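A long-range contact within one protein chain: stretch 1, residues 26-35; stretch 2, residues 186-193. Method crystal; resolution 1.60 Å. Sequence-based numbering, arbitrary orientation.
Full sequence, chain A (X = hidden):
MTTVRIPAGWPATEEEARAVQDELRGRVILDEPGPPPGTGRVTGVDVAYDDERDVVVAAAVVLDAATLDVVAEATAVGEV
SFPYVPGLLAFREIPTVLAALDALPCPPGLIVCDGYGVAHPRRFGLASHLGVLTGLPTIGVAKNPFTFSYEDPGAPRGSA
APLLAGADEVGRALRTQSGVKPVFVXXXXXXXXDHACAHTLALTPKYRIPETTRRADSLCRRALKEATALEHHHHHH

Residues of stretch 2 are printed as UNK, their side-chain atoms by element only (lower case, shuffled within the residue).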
ATOM      1  N   GLY A  26      14.122  10.691 -22.457  1.00 17.94           N
ATOM      2  CA  GLY A  26      14.206   9.455 -23.212  1.00 19.71           C
ATOM      3  C   GLY A  26      14.750   8.287 -22.412  1.00 20.04           C
ATOM      4  O   GLY A  26      14.715   7.144 -22.868  1.00 18.07           O
ATOM      5  N   ARG A  27      15.258   8.564 -21.216  1.00 18.77           N
ATOM      6  CA  ARG A  27      15.798   7.509 -20.374  1.00 12.46           C
ATOM      7  C   ARG A  27      14.762   7.014 -19.368  1.00 13.80           C
ATOM      8  O   ARG A  27      14.982   6.018 -18.684  1.00 13.74           O
ATOM      9  CB  ARG A  27      17.052   8.005 -19.642  1.00 16.79           C
ATOM     10  CG  ARG A  27      18.211   8.338 -20.579  1.00 24.99           C
ATOM     11  CD  ARG A  27      19.510   7.704 -20.108  1.00 35.87           C
ATOM     12  NE  ARG A  27      20.118   8.423 -18.994  1.00 33.89           N
ATOM     13  CZ  ARG A  27      20.717   9.603 -19.111  1.00 34.91           C
ATOM     14  NH1 ARG A  27      21.248  10.190 -18.044  1.00 35.32           N
ATOM     15  NH2 ARG A  27      20.795  10.191 -20.296  1.00 35.05           N
ATOM     16  N   VAL A  28      13.627   7.701 -19.293  1.00 10.69           N
ATOM     17  CA  VAL A  28      12.573   7.322 -18.361  1.00 12.92           C
ATOM     18  C   VAL A  28      11.950   5.976 -18.713  1.00 17.91           C
ATOM     19  O   VAL A  28      11.641   5.708 -19.873  1.00 16.09           O
ATOM     20  CB  VAL A  28      11.456   8.396 -18.318  1.00 11.15           C
ATOM     21  CG1 VAL A  28      10.312   7.934 -17.423  1.00 12.54           C
ATOM     22  CG2 VAL A  28      12.024   9.716 -17.801  1.00 14.20           C
ATOM     23  N   ILE A  29      11.779   5.130 -17.702  1.00 10.95           N
ATOM     24  CA  ILE A  29      11.174   3.815 -17.883  1.00 11.97           C
ATOM     25  C   ILE A  29       9.779   3.848 -17.269  1.00 11.88           C
ATOM     26  O   ILE A  29       9.613   4.176 -16.090  1.00  9.82           O
ATOM     27  CB  ILE A  29      12.034   2.721 -17.218  1.00 12.86           C
ATOM     28  CG1 ILE A  29      13.377   2.617 -17.954  1.00 10.43           C
ATOM     29  CG2 ILE A  29      11.299   1.383 -17.241  1.00 12.56           C
ATOM     30  CD1 ILE A  29      14.395   1.705 -17.285  1.00 14.32           C
ATOM     31  N   LEU A  30       8.779   3.510 -18.078  1.00 10.80           N
ATOM     32  CA  LEU A  30       7.386   3.539 -17.639  1.00 10.81           C
ATOM     33  C   LEU A  30       6.700   2.179 -17.527  1.00 12.64           C
ATOM     34  O   LEU A  30       5.654   2.061 -16.884  1.00 13.46           O
ATOM     35  CB  LEU A  30       6.569   4.426 -18.587  1.00 12.40           C
ATOM     36  CG  LEU A  30       6.971   5.900 -18.718  1.00 12.55           C
ATOM     37  CD1 LEU A  30       6.177   6.550 -19.842  1.00 21.49           C
ATOM     38  CD2 LEU A  30       6.728   6.622 -17.403  1.00 14.09           C
ATOM     39  N   ASP A  31       7.279   1.154 -18.139  1.00 10.30           N
ATOM     40  CA  ASP A  31       6.663  -0.165 -18.102  1.00 12.37           C
ATOM     41  C   ASP A  31       7.224  -1.138 -17.070  1.00 11.61           C
ATOM     42  O   ASP A  31       6.919  -2.332 -17.112  1.00 14.51           O
ATOM     43  CB  ASP A  31       6.686  -0.790 -19.498  1.00 13.10           C
ATOM     44  CG  ASP A  31       5.650  -0.175 -20.421  1.00 25.52           C
ATOM     45  OD1 ASP A  31       5.639  -0.503 -21.628  1.00 27.91           O
ATOM     46  OD2 ASP A  31       4.833   0.638 -19.931  1.00 24.33           O
ATOM     47  N   GLU A  32       8.046  -0.633 -16.152  1.00  9.07           N
ATOM     48  CA  GLU A  32       8.589  -1.472 -15.079  1.00  9.71           C
ATOM     49  C   GLU A  32       7.659  -1.252 -13.886  1.00 11.59           C
ATOM     50  O   GLU A  32       7.561  -0.145 -13.361  1.00 10.44           O
ATOM     51  CB  GLU A  32      10.014  -1.058 -14.700  1.00  7.82           C
ATOM     52  CG  GLU A  32      10.621  -1.961 -13.626  1.00  8.88           C
ATOM     53  CD  GLU A  32      12.089  -1.687 -13.349  1.00  8.07           C
ATOM     54  OE1 GLU A  32      12.756  -1.030 -14.181  1.00 10.51           O
ATOM     55  OE2 GLU A  32      12.585  -2.154 -12.299  1.00  9.75           O
ATOM     56  N   PRO A  33       6.954  -2.304 -13.449  1.00  8.46           N
ATOM     57  CA  PRO A  33       6.034  -2.170 -12.313  1.00  7.83           C
ATOM     58  C   PRO A  33       6.665  -1.556 -11.071  1.00  8.60           C
ATOM     59  O   PRO A  33       6.099  -0.642 -10.464  1.00 10.31           O
ATOM     60  CB  PRO A  33       5.564  -3.602 -12.089  1.00 12.45           C
ATOM     61  CG  PRO A  33       5.520  -4.131 -13.509  1.00 11.49           C
ATOM     62  CD  PRO A  33       6.846  -3.645 -14.050  1.00  8.56           C
ATOM     63  N   GLY A  34       7.837  -2.053 -10.696  1.00  8.10           N
ATOM     64  CA  GLY A  34       8.512  -1.527  -9.528  1.00  7.84           C
ATOM     65  C   GLY A  34       8.416  -2.452  -8.332  1.00 10.37           C
ATOM     66  O   GLY A  34       7.743  -3.481  -8.385  1.00 10.74           O
ATOM     67  N   PRO A  35       9.083  -2.100  -7.226  1.00  8.95           N
ATOM     68  CA  PRO A  35       9.060  -2.921  -6.016  1.00  9.40           C
ATOM     69  C   PRO A  35       7.712  -2.864  -5.301  1.00 11.30           C
ATOM     70  O   PRO A  35       6.969  -1.893  -5.424  1.00 10.30           O
ATOM     71  CB  PRO A  35      10.186  -2.321  -5.181  1.00 11.34           C
ATOM     72  CG  PRO A  35      10.076  -0.857  -5.512  1.00 11.84           C
ATOM     73  CD  PRO A  35       9.862  -0.866  -7.017  1.00  9.65           C
ATOM     74  N   UNK A 186       2.159  10.672  -9.120  1.00  4.94           N
ATOM     75  CA  UNK A 186       2.626  10.531 -10.485  1.00  5.48           C
ATOM     76  C   UNK A 186       3.870   9.662 -10.501  1.00  8.31           C
ATOM     77  O   UNK A 186       4.626   9.609  -9.528  1.00  5.88           O
ATOM     78  c   UNK A 186       2.902  11.904 -11.118  1.00  5.50           C
ATOM     79  o   UNK A 186       3.896  12.621 -10.410  1.00  6.43           O
ATOM     80  N   UNK A 187       4.064   8.946 -11.601  1.00  7.17           N
ATOM     81  CA  UNK A 187       5.232   8.099 -11.720  1.00  6.50           C
ATOM     82  C   UNK A 187       6.454   8.960 -11.995  1.00  8.12           C
ATOM     83  O   UNK A 187       6.370  10.015 -12.633  1.00  5.79           O
ATOM     84  c   UNK A 187       3.913   6.150 -12.562  1.00  7.72           C
ATOM     85  c   UNK A 187       5.069   7.081 -12.864  1.00  7.33           C
ATOM     86  c   UNK A 187       4.839   7.807 -14.165  1.00 17.06           C
ATOM     87  N   UNK A 188       7.588   8.522 -11.471  1.00  6.70           N
ATOM     88  CA  UNK A 188       8.816   9.240 -11.708  1.00  6.66           C
ATOM     89  C   UNK A 188       9.650   8.441 -12.692  1.00  6.55           C
ATOM     90  O   UNK A 188       9.871   8.859 -13.833  1.00  8.35           O
ATOM     91  N   UNK A 189      10.090   7.268 -12.250  1.00  5.83           N
ATOM     92  CA  UNK A 189      10.935   6.397 -13.061  1.00  6.95           C
ATOM     93  C   UNK A 189      10.908   4.973 -12.498  1.00  5.51           C
ATOM     94  O   UNK A 189      10.927   4.775 -11.287  1.00  7.55           O
ATOM     95  c   UNK A 189      14.282   5.258 -15.601  1.00  8.19           C
ATOM     96  c   UNK A 189      13.360   6.158 -13.814  1.00  7.72           C
ATOM     97  n   UNK A 189      15.126   5.111 -14.594  1.00  9.11           N
ATOM     98  n   UNK A 189      13.207   5.885 -15.156  1.00  8.68           N
ATOM     99  c   UNK A 189      14.569   5.660 -13.464  1.00  7.60           C
ATOM    100  c   UNK A 189      12.364   6.953 -13.030  1.00  5.38           C
ATOM    101  N   UNK A 190      10.838   3.988 -13.390  1.00  7.10           N
ATOM    102  CA  UNK A 190      10.847   2.573 -13.018  1.00  8.48           C
ATOM    103  C   UNK A 190       9.762   2.100 -12.041  1.00  8.19           C
ATOM    104  O   UNK A 190       9.979   1.162 -11.277  1.00  6.77           O
ATOM    105  c   UNK A 190      14.691   1.925 -12.926  1.00  8.30           C
ATOM    106  n   UNK A 190      16.248   0.721 -10.890  1.00 10.02           N
ATOM    107  c   UNK A 190      15.368  -0.014 -11.553  1.00  8.14           C
ATOM    108  c   UNK A 190      12.234   2.206 -12.478  1.00  6.92           C
ATOM    109  n   UNK A 190      15.211  -1.295 -11.234  1.00 12.41           N
ATOM    110  n   UNK A 190      14.626   0.527 -12.514  1.00  8.99           N
ATOM    111  c   UNK A 190      13.361   2.384 -13.500  1.00  7.80           C
ATOM    112  N   UNK A 191       8.600   2.747 -12.072  1.00  6.63           N
ATOM    113  CA  UNK A 191       7.469   2.371 -11.216  1.00  6.60           C
ATOM    114  C   UNK A 191       6.190   2.657 -12.004  1.00  5.59           C
ATOM    115  O   UNK A 191       6.133   3.668 -12.705  1.00 10.50           O
ATOM    116  c   UNK A 191       6.269   2.759  -9.039  1.00  9.02           C
ATOM    117  c   UNK A 191       7.422   3.217  -9.915  1.00  9.17           C
ATOM    118  c   UNK A 191       8.736   3.112  -9.159  1.00  9.02           C
ATOM    119  N   UNK A 192       5.177   1.789 -11.938  1.00  7.61           N
ATOM    120  CA  UNK A 192       3.947   2.106 -12.661  1.00  7.32           C
ATOM    121  C   UNK A 192       2.943   2.765 -11.718  1.00  6.72           C
ATOM    122  O   UNK A 192       3.175   2.835 -10.505  1.00  5.38           O
ATOM    123  o   UNK A 192       2.646  -0.035 -11.286  1.00  9.18           O
ATOM    124  c   UNK A 192       3.335   0.888 -13.397  1.00  9.53           C
ATOM    125  c   UNK A 192       2.889  -0.245 -12.483  1.00 12.13           C
ATOM    126  o   UNK A 192       2.762  -1.383 -13.007  1.00 11.30           O
ATOM    127  N   UNK A 193       1.851   3.290 -12.266  1.00  9.26           N
ATOM    128  CA  UNK A 193       0.871   3.990 -11.444  1.00  9.73           C
ATOM    129  C   UNK A 193       0.240   3.152 -10.351  1.00  8.01           C
ATOM    130  O   UNK A 193       0.030   3.650  -9.247  1.00  7.33           O
ATOM    131  c   UNK A 193      -0.221   4.622 -12.314  1.00 11.00           C
ATOM    132  c   UNK A 193       0.297   6.967 -11.593  1.00 10.03           C
ATOM    133  c   UNK A 193       0.057   6.048 -12.791  1.00 18.56           C
ATOM    134  c   UNK A 193      -1.135   6.543 -13.598  1.00 15.33           C
TER
HETATM  135  O   HOH W   1       5.097   4.101 -15.252  1.00 10.69           O
HETATM  136  O   HOH W   2      11.799  -0.616 -10.129  1.00 12.17           O

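Position 186 carries one carbon and then one oxygen, and its side chain is out of reach of stretch 1. A two-atom side chain ending in a hydroxyl is Ser-186; its oxygen is hydrogen-bonded elsewhere in the structure.

Position 187 has three carbons, one bearing the other two; one of the end carbons lies 3.9 Å from CD2 of Leu-30. Branching at CB with no further atoms identifies Val-187. The carbon in question is CG2, and Leu-30 makes this apolar contact with the end of its side chain although its CA-to-CB bond points away.

Position 188 has no side-chain atoms; its carbonyl O is 3.7 Å from CG1 of Val-28. It is therefore Gly-188.

Position 189 shows one carbon followed by a five-membered ring of three carbons and two nitrogens; a ring nitrogen is 3.0 Å from N of Ile-29. This is the imidazole of His-189. The backbone N of Ile-29 approaches the ring edge near its plane and donates to ND1 of His-189 (163° at the hydrogen). CE1 of His-189 also lies 3.3 Å from O of Arg-27.

Position 190 has three carbons, a nitrogen, and a carbon carrying two more nitrogens; the chain nitrogen is 2.9 Å from OE1 of Glu-32. The guanidinium means Arg-190. NE donates to OE1 of Glu-32 (170°) and NH2 of Arg-190 to OE2 of Glu-32 (3.0 Å, 149°), a two-pronged salt bridge. The backbone N of Arg-190 donates to O of Ile-29 (3.0 Å, 146°).

Position 191 again has three carbons, forked at the first. Its CA-to-CB bond points away overall, though CB touches stretch 1. This is Val-191, whose CA makes a CA-H...O contact with O of Pro-33 (3.4 Å, 142° at the hydrogen).

Position 192 has two carbons, the second carrying two oxygens, one of them 3.7 Å from CB of Pro-33. The carboxylate is that of Asp-192. Its backbone N donates to O of Pro-33 (3.0 Å, 160°), while its side chain caps the helix that follows.

Position 193 has four carbons forked at the second; its CA-to-CB bond points away and it makes no contact with stretch 1. It is Leu-193.

The contact buries 574 Å², both sides summed, and is fastened by five hydrogen bonds, two of them within the salt bridge. Two waters extend the network: one donates to O of Leu-30 and O of Val-191, the other to OE2 of Glu-32 and O of Arg-190. Gly-34 fits closely, its CA 3.5 Å from O of Arg-190; a CB there would sit 3.2 Å from that oxygen, and the backbone angles by themselves call for glycine.

Stretch 2, residues 186-193: SVGHRVDL
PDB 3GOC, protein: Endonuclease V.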